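Local atomic coordinates of cysteine desulfurase (Stenotrophomonas maltophilia, PDB entry 6WCI), a protein that probably removes sulfur from L-cysteine with the help of pyridoxal 5'-phosphate, yielding L-alanine and passing the sulfur to a carrier. Residues L31-L36 with L402-T407; V46-A51 with E412-A417; E205-A210 with I215-D220; E209-G214 with G236-A241. One frame throughout, in Å; residues are numbered along the deposited sequence.

The four contacts form two groups on opposite sides of the chain's centre. Interactions 1 and 2, with centres about 12 Å apart, bring the N- and C-terminal parts of the chain together: 31-36 and 46-51 meet 402-407 and 412-417, so the two pairings cross along the sequence. Interactions 3 and 4 fall between those N-terminal and C-terminal segments; the centre of interaction 3 is about 34 Å from that of interaction 1. They share Glu209 and Ala210, their centres are about 3 Å apart, and they fasten helix 203-212 to strand 216-220 and to the loop leading into strand 239-243. Strand 216-220 of this seven-stranded sheet carries Asp220, beside the pyridoxal phosphate-bearing residue at position 246.

Interaction 1: L31-L36 with L402-T407; sequences LDFPLL and LAFYNT
The hydroxyl of Tyr405 accepts a hydrogen bond from the backbone N of Gln55, while the ring that carries it packs against Phe33 and Leu36. Asn50 OD1 also approaches this hydroxyl, but unusually closely, so the geometry of that pair is doubtful. The rings of Phe33, Phe404 and Tyr405 form an aromatic cluster that joins the loop after helix 26-30 to the turn leading into helix 408-422. Tyr405 CD2 sits over one face of the Phe33 ring, 3.5 Å from Phe33 CZ, with the two planes inclined at 42°. Phe33 CZ also meets Phe404 CZ at 3.6 Å, so one phenyl ring fills the angle between two consecutive aromatic residues. Both can reach it because their CG atoms stand between the backbone N and the carbonyl carbon (chi1 47° in Tyr405). Leu36 lays CD1 against Tyr405 CD1 at 3.6 Å; its slim branched end suits a spot beside a ring. Phe33 and Phe404 suit their largely apolar surroundings, whereas Tyr405 adds a polar end. The turn is type I, from Ala403 to Asn406, and it is braced by the Asn406 side chain: Ala403 N donates to a lone pair of Asn406 OD1 at 2.8 Å, nearly straight at 170°.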
loop_
_atom_site.group_PDB
_atom_site.type_symbol
_atom_site.label_atom_id
_atom_site.label_comp_id
_atom_site.label_asym_id
_atom_site.label_seq_id
_atom_site.Cartn_x
_atom_site.Cartn_y
_atom_site.Cartn_z
ATOM N N LEU B 31 -10.468 4.456 27.160
ATOM C CA LEU B 31 -11.833 4.216 26.693
ATOM C C LEU B 31 -12.027 4.594 25.230
ATOM O O LEU B 31 -13.037 4.204 24.630
ATOM C CB LEU B 31 -12.836 4.982 27.553
ATOM C CG LEU B 31 -12.835 4.659 29.049
ATOM C CD1 LEU B 31 -13.920 5.453 29.759
ATOM C CD2 LEU B 31 -13.011 3.169 29.286
ATOM N N ASP B 32 -11.087 5.336 24.644
ATOM C CA ASP B 32 -11.159 5.655 23.225
ATOM C C ASP B 32 -10.919 4.452 22.333
ATOM O O ASP B 32 -11.168 4.545 21.130
ATOM C CB ASP B 32 -10.135 6.733 22.871
ATOM C CG ASP B 32 -10.600 8.112 23.242
ATOM O OD1 ASP B 32 -11.827 8.321 23.303
ATOM O OD2 ASP B 32 -9.742 8.981 23.481
ATOM N N PHE B 33 -10.436 3.338 22.883
ATOM C CA PHE B 33 -10.000 2.187 22.099
ATOM C C PHE B 33 -11.014 1.062 22.247
ATOM O O PHE B 33 -10.932 0.271 23.194
ATOM C CB PHE B 33 -8.609 1.735 22.557
ATOM C CG PHE B 33 -7.527 2.754 22.286
ATOM C CD1 PHE B 33 -7.344 3.839 23.137
ATOM C CD2 PHE B 33 -6.699 2.627 21.176
ATOM C CE1 PHE B 33 -6.344 4.786 22.885
ATOM C CE2 PHE B 33 -5.690 3.561 20.914
ATOM C CZ PHE B 33 -5.511 4.641 21.767
ATOM N N PRO B 34 -11.980 0.935 21.331
ATOM C CA PRO B 34 -13.104 0.021 21.587
ATOM C C PRO B 34 -12.713 -1.446 21.636
ATOM O O PRO B 34 -13.384 -2.214 22.333
ATOM C CB PRO B 34 -14.067 0.315 20.427
ATOM C CG PRO B 34 -13.196 0.858 19.333
ATOM C CD PRO B 34 -12.110 1.636 20.040
ATOM N N LEU B 35 -11.632 -1.857 20.962
ATOM C CA LEU B 35 -11.273 -3.276 20.931
ATOM C C LEU B 35 -10.889 -3.804 22.311
ATOM O O LEU B 35 -11.160 -4.971 22.622
ATOM C CB LEU B 35 -10.133 -3.510 19.939
ATOM C CG LEU B 35 -9.581 -4.937 19.780
ATOM C CD1 LEU B 35 -9.127 -5.156 18.355
ATOM C CD2 LEU B 35 -8.421 -5.255 20.758
ATOM N N LEU B 36 -10.252 -2.974 23.143
ATOM C CA LEU B 36 -9.819 -3.408 24.468
ATOM C C LEU B 36 -10.972 -3.903 25.339
ATOM O O LEU B 36 -10.712 -4.501 26.388
ATOM C CB LEU B 36 -9.075 -2.259 25.168
ATOM C CG LEU B 36 -7.920 -1.654 24.349
ATOM C CD1 LEU B 36 -7.250 -0.489 25.070
ATOM C CD2 LEU B 36 -6.892 -2.707 23.994
ATOM N N LEU B 402 4.217 -2.895 25.714
ATOM C CA LEU B 402 3.153 -2.131 26.338
ATOM C C LEU B 402 2.896 -0.844 25.566
ATOM O O LEU B 402 3.795 -0.296 24.919
ATOM C CB LEU B 402 3.528 -1.807 27.784
ATOM C CG LEU B 402 3.920 -3.021 28.637
ATOM C CD1 LEU B 402 4.413 -2.607 30.034
ATOM C CD2 LEU B 402 2.754 -3.986 28.745
ATOM N N ALA B 403 1.656 -0.373 25.630
ATOM C CA ALA B 403 1.261 0.913 25.074
ATOM C C ALA B 403 0.606 1.742 26.168
ATOM O O ALA B 403 0.256 1.234 27.235
ATOM C CB ALA B 403 0.313 0.744 23.886
ATOM N N PHE B 404 0.450 3.038 25.890
ATOM C CA PHE B 404 -0.053 3.956 26.904
ATOM C C PHE B 404 -1.457 3.576 27.376
ATOM O O PHE B 404 -1.817 3.865 28.525
ATOM C CB PHE B 404 -0.035 5.387 26.368
ATOM C CG PHE B 404 -0.839 5.571 25.101
ATOM C CD1 PHE B 404 -2.209 5.817 25.156
ATOM C CD2 PHE B 404 -0.225 5.498 23.860
ATOM C CE1 PHE B 404 -2.945 5.983 23.990
ATOM C CE2 PHE B 404 -0.951 5.661 22.694
ATOM C CZ PHE B 404 -2.313 5.902 22.759
ATOM N N TYR B 405 -2.256 2.928 26.520
ATOM C CA TYR B 405 -3.603 2.505 26.894
ATOM C C TYR B 405 -3.627 1.212 27.703
ATOM O O TYR B 405 -4.703 0.784 28.127
ATOM C CB TYR B 405 -4.495 2.354 25.648
ATOM C CG TYR B 405 -3.874 1.597 24.502
ATOM C CD1 TYR B 405 -3.731 0.222 24.545
ATOM C CD2 TYR B 405 -3.456 2.264 23.353
ATOM C CE1 TYR B 405 -3.152 -0.472 23.491
ATOM C CE2 TYR B 405 -2.878 1.586 22.294
ATOM C CZ TYR B 405 -2.736 0.216 22.358
ATOM O OH TYR B 405 -2.152 -0.465 21.299
ATOM N N ASN B 406 -2.485 0.568 27.917
ATOM C CA ASN B 406 -2.440 -0.488 28.912
ATOM C C ASN B 406 -2.463 0.128 30.308
ATOM O O ASN B 406 -2.282 1.338 30.484
ATOM C CB ASN B 406 -1.196 -1.354 28.730
ATOM C CG ASN B 406 -1.228 -2.153 27.447
ATOM O OD1 ASN B 406 -0.331 -2.037 26.607
ATOM N ND2 ASN B 406 -2.266 -2.977 27.291
ATOM N N THR B 407 -2.690 -0.716 31.314
ATOM C CA THR B 407 -2.870 -0.253 32.682
ATOM C C THR B 407 -1.964 -1.023 33.635
ATOM O O THR B 407 -1.466 -2.109 33.320
ATOM C CB THR B 407 -4.325 -0.407 33.146
ATOM O OG1 THR B 407 -4.631 -1.800 33.288
ATOM C CG2 THR B 407 -5.283 0.222 32.134
#

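Interaction 2: V46-A51 with E412-A417; sequences VYFDNA and ERFMTA
Helix 408-422, near the C-terminus, packs by its Phe414 against Phe48, near the end of strand 43-47. The closest approach is between Phe48 CD2 and Phe414 CD2, 3.3 Å apart. The ring centroids are separated by 5.3 Å. Their planes are inclined at 33°, so that the rings lean on each other along one side. Phe48 CE2 reaches further back along its partner, to Phe414 CB at 3.6 Å, and so touches the root of the side chain as well as the ring. Phe414 gets there with CG anti to its backbone N (chi1 173°), which swings the ring out from the helix over the sheet. That sheet is the mixed one of the small domain found in the class-V aminotransferase fold, and Phe414 lies also on Val376 and Val378 of the adjacent strand 376-381, while Phe332 of helix 318-336 borders both rings. Flat apolar side chains suit such a buried seam between helix and sheet. Val46 shares in it from the strand, with CG1 lying 3.5 Å above one face of the Phe48 ring. Arg413 lies at the exposed border of the contact, yet its NE is buried here and has no polar partner in the model. What borders the guanidinium group at this nitrogen is the other methyl of the valine: Val46 CG2 comes up at its edge, 4.5 Å from Arg413 NE.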
loop_
_atom_site.group_PDB
_atom_site.type_symbol
_atom_site.label_atom_id
_atom_site.label_comp_id
_atom_site.label_asym_id
_atom_site.label_seq_id
_atom_site.Cartn_x
_atom_site.Cartn_y
_atom_site.Cartn_z
ATOM N N VAL B 46 -5.889 -8.963 27.411
ATOM C CA VAL B 46 -4.733 -8.187 27.842
ATOM C C VAL B 46 -3.779 -8.170 26.657
ATOM O O VAL B 46 -3.039 -9.135 26.431
ATOM C CB VAL B 46 -4.064 -8.768 29.092
ATOM C CG1 VAL B 46 -2.832 -7.965 29.446
ATOM C CG2 VAL B 46 -5.041 -8.796 30.268
ATOM N N TYR B 47 -3.796 -7.077 25.892
ATOM C CA TYR B 47 -3.069 -7.003 24.627
ATOM C C TYR B 47 -1.677 -6.441 24.885
ATOM O O TYR B 47 -1.483 -5.227 24.962
ATOM C CB TYR B 47 -3.830 -6.159 23.610
ATOM C CG TYR B 47 -3.176 -6.172 22.244
ATOM C CD1 TYR B 47 -3.366 -7.238 21.376
ATOM C CD2 TYR B 47 -2.350 -5.131 21.832
ATOM C CE1 TYR B 47 -2.765 -7.263 20.127
ATOM C CE2 TYR B 47 -1.746 -5.143 20.566
ATOM C CZ TYR B 47 -1.959 -6.217 19.731
ATOM O OH TYR B 47 -1.351 -6.269 18.490
ATOM N N PHE B 48 -0.702 -7.327 25.018
ATOM C CA PHE B 48 0.690 -6.951 25.249
ATOM C C PHE B 48 1.529 -7.261 24.014
ATOM O O PHE B 48 2.692 -7.658 24.117
ATOM C CB PHE B 48 1.259 -7.655 26.482
ATOM C CG PHE B 48 0.832 -7.039 27.813
ATOM C CD1 PHE B 48 -0.043 -5.963 27.868
ATOM C CD2 PHE B 48 1.324 -7.546 29.005
ATOM C CE1 PHE B 48 -0.419 -5.413 29.095
ATOM C CE2 PHE B 48 0.957 -7.002 30.230
ATOM C CZ PHE B 48 0.084 -5.936 30.276
ATOM N N ASP B 49 0.936 -7.095 22.824
ATOM C CA ASP B 49 1.632 -7.321 21.559
ATOM C C ASP B 49 1.608 -6.065 20.688
ATOM O O ASP B 49 1.458 -6.132 19.467
ATOM C CB ASP B 49 1.031 -8.508 20.808
ATOM C CG ASP B 49 1.967 -9.060 19.751
ATOM O OD1 ASP B 49 3.185 -8.863 19.899
ATOM O OD2 ASP B 49 1.489 -9.664 18.758
ATOM N N ASN B 50 1.778 -4.900 21.316
ATOM C CA ASN B 50 1.659 -3.634 20.600
ATOM C C ASN B 50 2.810 -3.409 19.632
ATOM O O ASN B 50 2.643 -2.704 18.633
ATOM C CB ASN B 50 1.583 -2.486 21.592
ATOM C CG ASN B 50 0.350 -2.555 22.430
ATOM O OD1 ASN B 50 -0.748 -2.299 21.935
ATOM N ND2 ASN B 50 0.506 -2.933 23.699
ATOM N N ALA B 51 3.978 -3.982 19.913
ATOM C CA ALA B 51 5.098 -3.873 18.988
ATOM C C ALA B 51 4.845 -4.633 17.695
ATOM O O ALA B 51 5.475 -4.326 16.680
ATOM C CB ALA B 51 6.381 -4.366 19.660
ATOM N N GLU B 412 -0.478 -6.372 36.574
ATOM C CA GLU B 412 -0.601 -7.313 37.687
ATOM C C GLU B 412 -1.327 -8.582 37.254
ATOM O O GLU B 412 -0.898 -9.690 37.597
ATOM C CB GLU B 412 -1.314 -6.652 38.869
ATOM C CG GLU B 412 -0.533 -5.509 39.521
ATOM C CD GLU B 412 0.761 -5.965 40.198
ATOM O OE1 GLU B 412 1.672 -5.128 40.372
ATOM O OE2 GLU B 412 0.872 -7.156 40.555
ATOM N N ARG B 413 -2.411 -8.441 36.478
ATOM C CA ARG B 413 -3.093 -9.606 35.914
ATOM C C ARG B 413 -2.142 -10.452 35.075
ATOM O O ARG B 413 -2.240 -11.684 35.062
ATOM C CB ARG B 413 -4.278 -9.160 35.053
ATOM C CG ARG B 413 -5.384 -8.430 35.794
ATOM C CD ARG B 413 -6.594 -8.234 34.884
ATOM N NE ARG B 413 -6.975 -9.488 34.236
ATOM C CZ ARG B 413 -7.710 -10.429 34.817
ATOM N NH1 ARG B 413 -8.153 -10.250 36.050
ATOM N NH2 ARG B 413 -8.006 -11.546 34.164
ATOM N N PHE B 414 -1.234 -9.800 34.344
ATOM C CA PHE B 414 -0.262 -10.518 33.527
ATOM C C PHE B 414 0.638 -11.399 34.392
ATOM O O PHE B 414 0.841 -12.583 34.100
ATOM C CB PHE B 414 0.567 -9.510 32.725
ATOM C CG PHE B 414 1.713 -10.120 31.961
ATOM C CD1 PHE B 414 2.933 -10.371 32.580
ATOM C CD2 PHE B 414 1.577 -10.419 30.615
ATOM C CE1 PHE B 414 3.981 -10.925 31.871
ATOM C CE2 PHE B 414 2.620 -10.970 29.899
ATOM C CZ PHE B 414 3.823 -11.223 30.524
ATOM N N MET B 415 1.205 -10.828 35.451
ATOM C CA MET B 415 2.144 -11.581 36.274
ATOM C C MET B 415 1.476 -12.776 36.934
ATOM O O MET B 415 2.114 -13.816 37.131
ATOM C CB MET B 415 2.760 -10.663 37.321
ATOM C CG MET B 415 3.345 -9.419 36.716
ATOM S SD MET B 415 4.899 -9.773 35.869
ATOM C CE MET B 415 5.161 -8.244 34.969
ATOM N N THR B 416 0.192 -12.646 37.276
ATOM C CA THR B 416 -0.549 -13.780 37.816
ATOM C C THR B 416 -0.727 -14.866 36.765
ATOM O O THR B 416 -0.618 -16.061 37.067
ATOM C CB THR B 416 -1.900 -13.300 38.353
ATOM O OG1 THR B 416 -1.696 -12.594 39.587
ATOM C CG2 THR B 416 -2.850 -14.471 38.579
ATOM N N ALA B 417 -0.986 -14.469 35.518
ATOM C CA ALA B 417 -1.078 -15.451 34.444
ATOM C C ALA B 417 0.278 -16.084 34.158
ATOM O O ALA B 417 0.359 -17.277 33.846
ATOM C CB ALA B 417 -1.645 -14.796 33.184
#

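Interaction 3: E205-A210 with I215-D220; sequences EICREA and IITVVD
Ala210 presses its CB onto Thr217 CG2 at 3.4 Å, inside the normal van der Waals spacing of two methyl groups. A methyl group is small enough for this point, where the helix comes close to the strand. Next to it, Cys207 brings SG into the same seam: it lies 3.5 Å from Thr217 OG1 and 4.0 Å from Val219 CG2, a compact side chain spanning two strand residues. Thr217 can meet both neighbours because its CG2 is set beside the backbone N, whereas OG1 lies between N and the carbonyl carbon (chi1 50°). The hydroxyl is thereby turned to a water, 2.7 Å from Thr217 OG1, that can donate to Cys207 O. Where the helix ends, Ile215 N donates to Ala210 O at 3.0 Å. Thr217 and Val219 of the strand, with Ile215 just before it, face the helix; Ile216 and Val218 face helix 114-126. At the strand's end, Asp220 OD2 comes close to the pyridine N1 of the cofactor-bearing residue at position 246. Helix segment 205-210 runs nearly antiparallel to strand 216-220 (157°, axes 8.4 Å apart), as the connection of a beta-alpha-beta unit that starts at strand 185-191; strand 239-243 flanks the other edge.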
loop_
_atom_site.group_PDB
_atom_site.type_symbol
_atom_site.label_atom_id
_atom_site.label_comp_id
_atom_site.label_asym_id
_atom_site.label_seq_id
_atom_site.Cartn_x
_atom_site.Cartn_y
_atom_site.Cartn_z
ATOM N N GLU B 205 23.509 11.831 18.041
ATOM C CA GLU B 205 24.961 11.695 18.102
ATOM C C GLU B 205 25.493 10.890 16.918
ATOM O O GLU B 205 26.430 11.315 16.233
ATOM C CB GLU B 205 25.372 11.050 19.433
ATOM N N ILE B 206 24.871 9.742 16.641
ATOM C CA ILE B 206 25.333 8.853 15.575
ATOM C C ILE B 206 25.303 9.560 14.224
ATOM O O ILE B 206 26.271 9.510 13.460
ATOM C CB ILE B 206 24.486 7.570 15.560
ATOM C CG1 ILE B 206 24.842 6.699 16.767
ATOM C CG2 ILE B 206 24.669 6.813 14.252
ATOM C CD1 ILE B 206 23.702 5.817 17.233
ATOM N N CYS B 207 24.188 10.219 13.901
ATOM C CA CYS B 207 24.073 10.857 12.599
ATOM C C CYS B 207 25.030 12.024 12.446
ATOM O O CYS B 207 25.514 12.279 11.340
ATOM C CB CYS B 207 22.640 11.315 12.364
ATOM S SG CYS B 207 21.533 9.938 12.140
ATOM N N ARG B 208 25.308 12.750 13.528
ATOM C CA ARG B 208 26.297 13.816 13.444
ATOM C C ARG B 208 27.675 13.251 13.125
ATOM O O ARG B 208 28.424 13.831 12.333
ATOM C CB ARG B 208 26.340 14.613 14.749
ATOM C CG ARG B 208 27.464 15.638 14.793
ATOM C CD ARG B 208 27.738 16.129 16.198
ATOM N NE ARG B 208 28.120 15.042 17.099
ATOM C CZ ARG B 208 27.407 14.664 18.157
ATOM N NH1 ARG B 208 26.278 15.295 18.459
ATOM N NH2 ARG B 208 27.825 13.664 18.922
ATOM N N GLU B 209 28.028 12.120 13.741
ATOM C CA GLU B 209 29.332 11.521 13.485
ATOM C C GLU B 209 29.363 10.869 12.109
ATOM O O GLU B 209 30.390 10.901 11.424
ATOM C CB GLU B 209 29.666 10.509 14.580
ATOM C CG GLU B 209 31.048 9.911 14.485
ATOM C CD GLU B 209 32.156 10.947 14.589
ATOM O OE1 GLU B 209 32.041 11.869 15.427
ATOM O OE2 GLU B 209 33.138 10.837 13.818
ATOM N N ALA B 210 28.243 10.289 11.678
ATOM C CA ALA B 210 28.190 9.735 10.333
ATOM C C ALA B 210 28.364 10.835 9.290
ATOM O O ALA B 210 29.185 10.714 8.375
ATOM C CB ALA B 210 26.875 8.985 10.122
ATOM N N ILE B 215 28.920 9.665 5.598
ATOM C CA ILE B 215 28.183 8.407 5.638
ATOM C C ILE B 215 26.692 8.715 5.702
ATOM O O ILE B 215 26.220 9.375 6.639
ATOM C CB ILE B 215 28.628 7.533 6.820
ATOM C CG1 ILE B 215 30.092 7.119 6.640
ATOM C CG2 ILE B 215 27.719 6.318 6.952
ATOM C CD1 ILE B 215 30.675 6.372 7.823
ATOM N N ILE B 216 25.950 8.238 4.701
ATOM C CA ILE B 216 24.504 8.418 4.681
ATOM C C ILE B 216 23.862 7.582 5.782
ATOM O O ILE B 216 24.228 6.419 6.000
ATOM C CB ILE B 216 23.934 8.032 3.305
ATOM C CG1 ILE B 216 24.454 8.981 2.213
ATOM C CG2 ILE B 216 22.409 7.993 3.362
ATOM C CD1 ILE B 216 24.159 10.454 2.471
ATOM N N THR B 217 22.887 8.160 6.474
ATOM C CA THR B 217 22.172 7.454 7.533
ATOM C C THR B 217 20.722 7.217 7.135
ATOM O O THR B 217 20.011 8.161 6.770
ATOM C CB THR B 217 22.224 8.216 8.855
ATOM O OG1 THR B 217 21.850 9.586 8.654
ATOM C CG2 THR B 217 23.613 8.152 9.444
ATOM N N VAL B 218 20.294 5.957 7.225
ATOM C CA VAL B 218 18.897 5.560 7.090
ATOM C C VAL B 218 18.409 5.096 8.463
ATOM O O VAL B 218 18.838 4.051 8.972
ATOM C CB VAL B 218 18.724 4.460 6.033
ATOM C CG1 VAL B 218 17.260 4.117 5.877
ATOM C CG2 VAL B 218 19.327 4.909 4.690
ATOM N N VAL B 219 17.522 5.871 9.078
ATOM C CA VAL B 219 17.088 5.623 10.447
ATOM C C VAL B 219 15.694 5.009 10.415
ATOM O O VAL B 219 14.760 5.581 9.832
ATOM C CB VAL B 219 17.113 6.909 11.290
ATOM C CG1 VAL B 219 16.565 6.646 12.667
ATOM C CG2 VAL B 219 18.527 7.459 11.380
ATOM N N ASP B 220 15.563 3.840 11.036
ATOM C CA ASP B 220 14.297 3.123 11.137
ATOM C C ASP B 220 13.573 3.603 12.392
ATOM O O ASP B 220 13.957 3.256 13.515
ATOM C CB ASP B 220 14.559 1.620 11.172
ATOM C CG ASP B 220 13.294 0.798 11.224
ATOM O OD1 ASP B 220 12.185 1.354 11.427
ATOM O OD2 ASP B 220 13.419 -0.430 11.047
HETATM O O HOH W 1 23.750 11.456 9.202
#

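Interaction 4: E209-G214 with G236-A241; sequences EARKRG and GCDFYA
Arg211 reaches from the last turn of helix 203-212 to the loop before strand 239-243 and holds two acceptors at the edge of its guanidinium group. The helix ends there in a Schellman motif, with Gly214 taking the positive phi of the C-prime position, and a long arginine just ahead of it can span the gap. Arg211 NH2 donates to Gly236 O at 2.7 Å; the bond is nearly straight (172°) and lies in the guanidinium plane, though it meets the carbonyl from above its own plane. The salt bridge is formed with Asp238: Arg211 NH1 meets Asp238 OD1 at 3.1 Å on its syn side, tilted out of the carboxylate plane. A weaker bond joins the same OD1 to Arg211 NH2. Extended through chi1 and chi2, the Arg211 chain bends at chi3 (-49°), which turns its flat end toward the loop. Gly236 adopts a positive phi just after helix 232-235, a conformation glycine takes readily. Further out, Asp238 is positioned by partners of its own: OD2 accepts from the backbone N of Thr217 and OD1 from His262 NE2, so the carboxylate joins helix 203-212 (through Arg211), strand 216-220 and helix 260-265. Just past the helix, Arg213 takes hold of Glu209 side-on, with NE and NH2 both directed to one oxygen; Arg213 NE meets the anti lone pair of Glu209 OE2 at 2.8 Å.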
loop_
_atom_site.group_PDB
_atom_site.type_symbol
_atom_site.label_atom_id
_atom_site.label_comp_id
_atom_site.label_asym_id
_atom_site.label_seq_id
_atom_site.Cartn_x
_atom_site.Cartn_y
_atom_site.Cartn_z
ATOM N N GLU B 209 28.028 12.120 13.741
ATOM C CA GLU B 209 29.332 11.521 13.485
ATOM C C GLU B 209 29.363 10.869 12.109
ATOM O O GLU B 209 30.390 10.901 11.424
ATOM C CB GLU B 209 29.666 10.509 14.580
ATOM C CG GLU B 209 31.048 9.911 14.485
ATOM C CD GLU B 209 32.156 10.947 14.589
ATOM O OE1 GLU B 209 32.041 11.869 15.427
ATOM O OE2 GLU B 209 33.138 10.837 13.818
ATOM N N ALA B 210 28.243 10.289 11.678
ATOM C CA ALA B 210 28.190 9.735 10.333
ATOM C C ALA B 210 28.364 10.835 9.290
ATOM O O ALA B 210 29.185 10.714 8.375
ATOM C CB ALA B 210 26.875 8.985 10.122
ATOM N N ARG B 211 27.617 11.935 9.438
ATOM C CA ARG B 211 27.725 13.040 8.488
ATOM C C ARG B 211 29.140 13.600 8.440
ATOM O O ARG B 211 29.588 14.076 7.391
ATOM C CB ARG B 211 26.727 14.148 8.839
ATOM C CG ARG B 211 26.613 15.231 7.757
ATOM C CD ARG B 211 25.382 16.110 7.957
ATOM N NE ARG B 211 24.182 15.301 8.172
ATOM C CZ ARG B 211 23.496 14.705 7.200
ATOM N NH1 ARG B 211 23.888 14.829 5.938
ATOM N NH2 ARG B 211 22.419 13.981 7.492
ATOM N N LYS B 212 29.858 13.555 9.557
ATOM C CA LYS B 212 31.228 14.041 9.565
ATOM C C LYS B 212 32.130 13.176 8.689
ATOM O O LYS B 212 33.134 13.668 8.157
ATOM C CB LYS B 212 31.743 14.098 11.007
ATOM C CG LYS B 212 32.821 15.135 11.244
ATOM C CD LYS B 212 33.002 15.439 12.735
ATOM C CE LYS B 212 34.053 14.540 13.372
ATOM N NZ LYS B 212 34.459 15.038 14.718
ATOM N N ARG B 213 31.786 11.900 8.517
ATOM C CA ARG B 213 32.576 10.975 7.717
ATOM C C ARG B 213 31.984 10.739 6.329
ATOM O O ARG B 213 32.408 9.813 5.630
ATOM C CB ARG B 213 32.722 9.648 8.460
ATOM C CG ARG B 213 33.003 9.831 9.934
ATOM C CD ARG B 213 33.406 8.536 10.592
ATOM N NE ARG B 213 33.600 8.709 12.023
ATOM C CZ ARG B 213 34.485 8.024 12.740
ATOM N NH1 ARG B 213 35.270 7.129 12.151
ATOM N NH2 ARG B 213 34.597 8.253 14.038
ATOM N N GLY B 214 31.022 11.555 5.913
ATOM C CA GLY B 214 30.392 11.339 4.621
ATOM C C GLY B 214 29.612 10.045 4.529
ATOM O O GLY B 214 29.630 9.385 3.484
ATOM N N GLY B 236 19.123 15.107 12.293
ATOM C CA GLY B 236 20.220 15.302 11.370
ATOM C C GLY B 236 20.546 14.084 10.538
ATOM O O GLY B 236 21.691 13.930 10.100
ATOM N N CYS B 237 19.578 13.202 10.322
ATOM C CA CYS B 237 19.770 12.035 9.477
ATOM C C CYS B 237 19.454 12.393 8.026
ATOM O O CYS B 237 18.919 13.465 7.735
ATOM C CB CYS B 237 18.896 10.877 9.958
ATOM S SG CYS B 237 17.099 11.230 10.011
ATOM N N ASP B 238 19.804 11.488 7.105
ATOM C CA ASP B 238 19.464 11.681 5.694
ATOM C C ASP B 238 18.089 11.130 5.316
ATOM O O ASP B 238 17.464 11.639 4.374
ATOM C CB ASP B 238 20.522 11.027 4.804
ATOM C CG ASP B 238 21.896 11.618 5.021
ATOM O OD1 ASP B 238 22.137 12.738 4.520
ATOM O OD2 ASP B 238 22.711 10.977 5.732
ATOM N N PHE B 239 17.622 10.091 6.004
ATOM C CA PHE B 239 16.368 9.406 5.700
ATOM C C PHE B 239 15.802 8.846 6.995
ATOM O O PHE B 239 16.541 8.226 7.751
ATOM C CB PHE B 239 16.558 8.221 4.750
ATOM C CG PHE B 239 17.125 8.577 3.407
ATOM C CD1 PHE B 239 16.287 8.938 2.358
ATOM C CD2 PHE B 239 18.483 8.496 3.176
ATOM C CE1 PHE B 239 16.812 9.248 1.107
ATOM C CE2 PHE B 239 19.014 8.798 1.934
ATOM C CZ PHE B 239 18.175 9.176 0.894
ATOM N N TYR B 240 14.483 8.982 7.196
ATOM C CA TYR B 240 13.807 8.483 8.391
ATOM C C TYR B 240 12.482 7.843 7.987
ATOM O O TYR B 240 11.673 8.473 7.297
ATOM C CB TYR B 240 13.584 9.624 9.392
ATOM C CG TYR B 240 13.182 9.209 10.797
ATOM C CD1 TYR B 240 11.862 8.928 11.115
ATOM C CD2 TYR B 240 14.129 9.132 11.811
ATOM C CE1 TYR B 240 11.497 8.567 12.425
ATOM C CE2 TYR B 240 13.778 8.776 13.106
ATOM C CZ TYR B 240 12.469 8.491 13.407
ATOM O OH TYR B 240 12.142 8.136 14.705
ATOM N N ALA B 241 12.273 6.589 8.396
ATOM C CA ALA B 241 11.133 5.777 7.976
ATOM C C ALA B 241 10.227 5.438 9.160
ATOM O O ALA B 241 10.708 5.028 10.217
ATOM C CB ALA B 241 11.621 4.480 7.324
#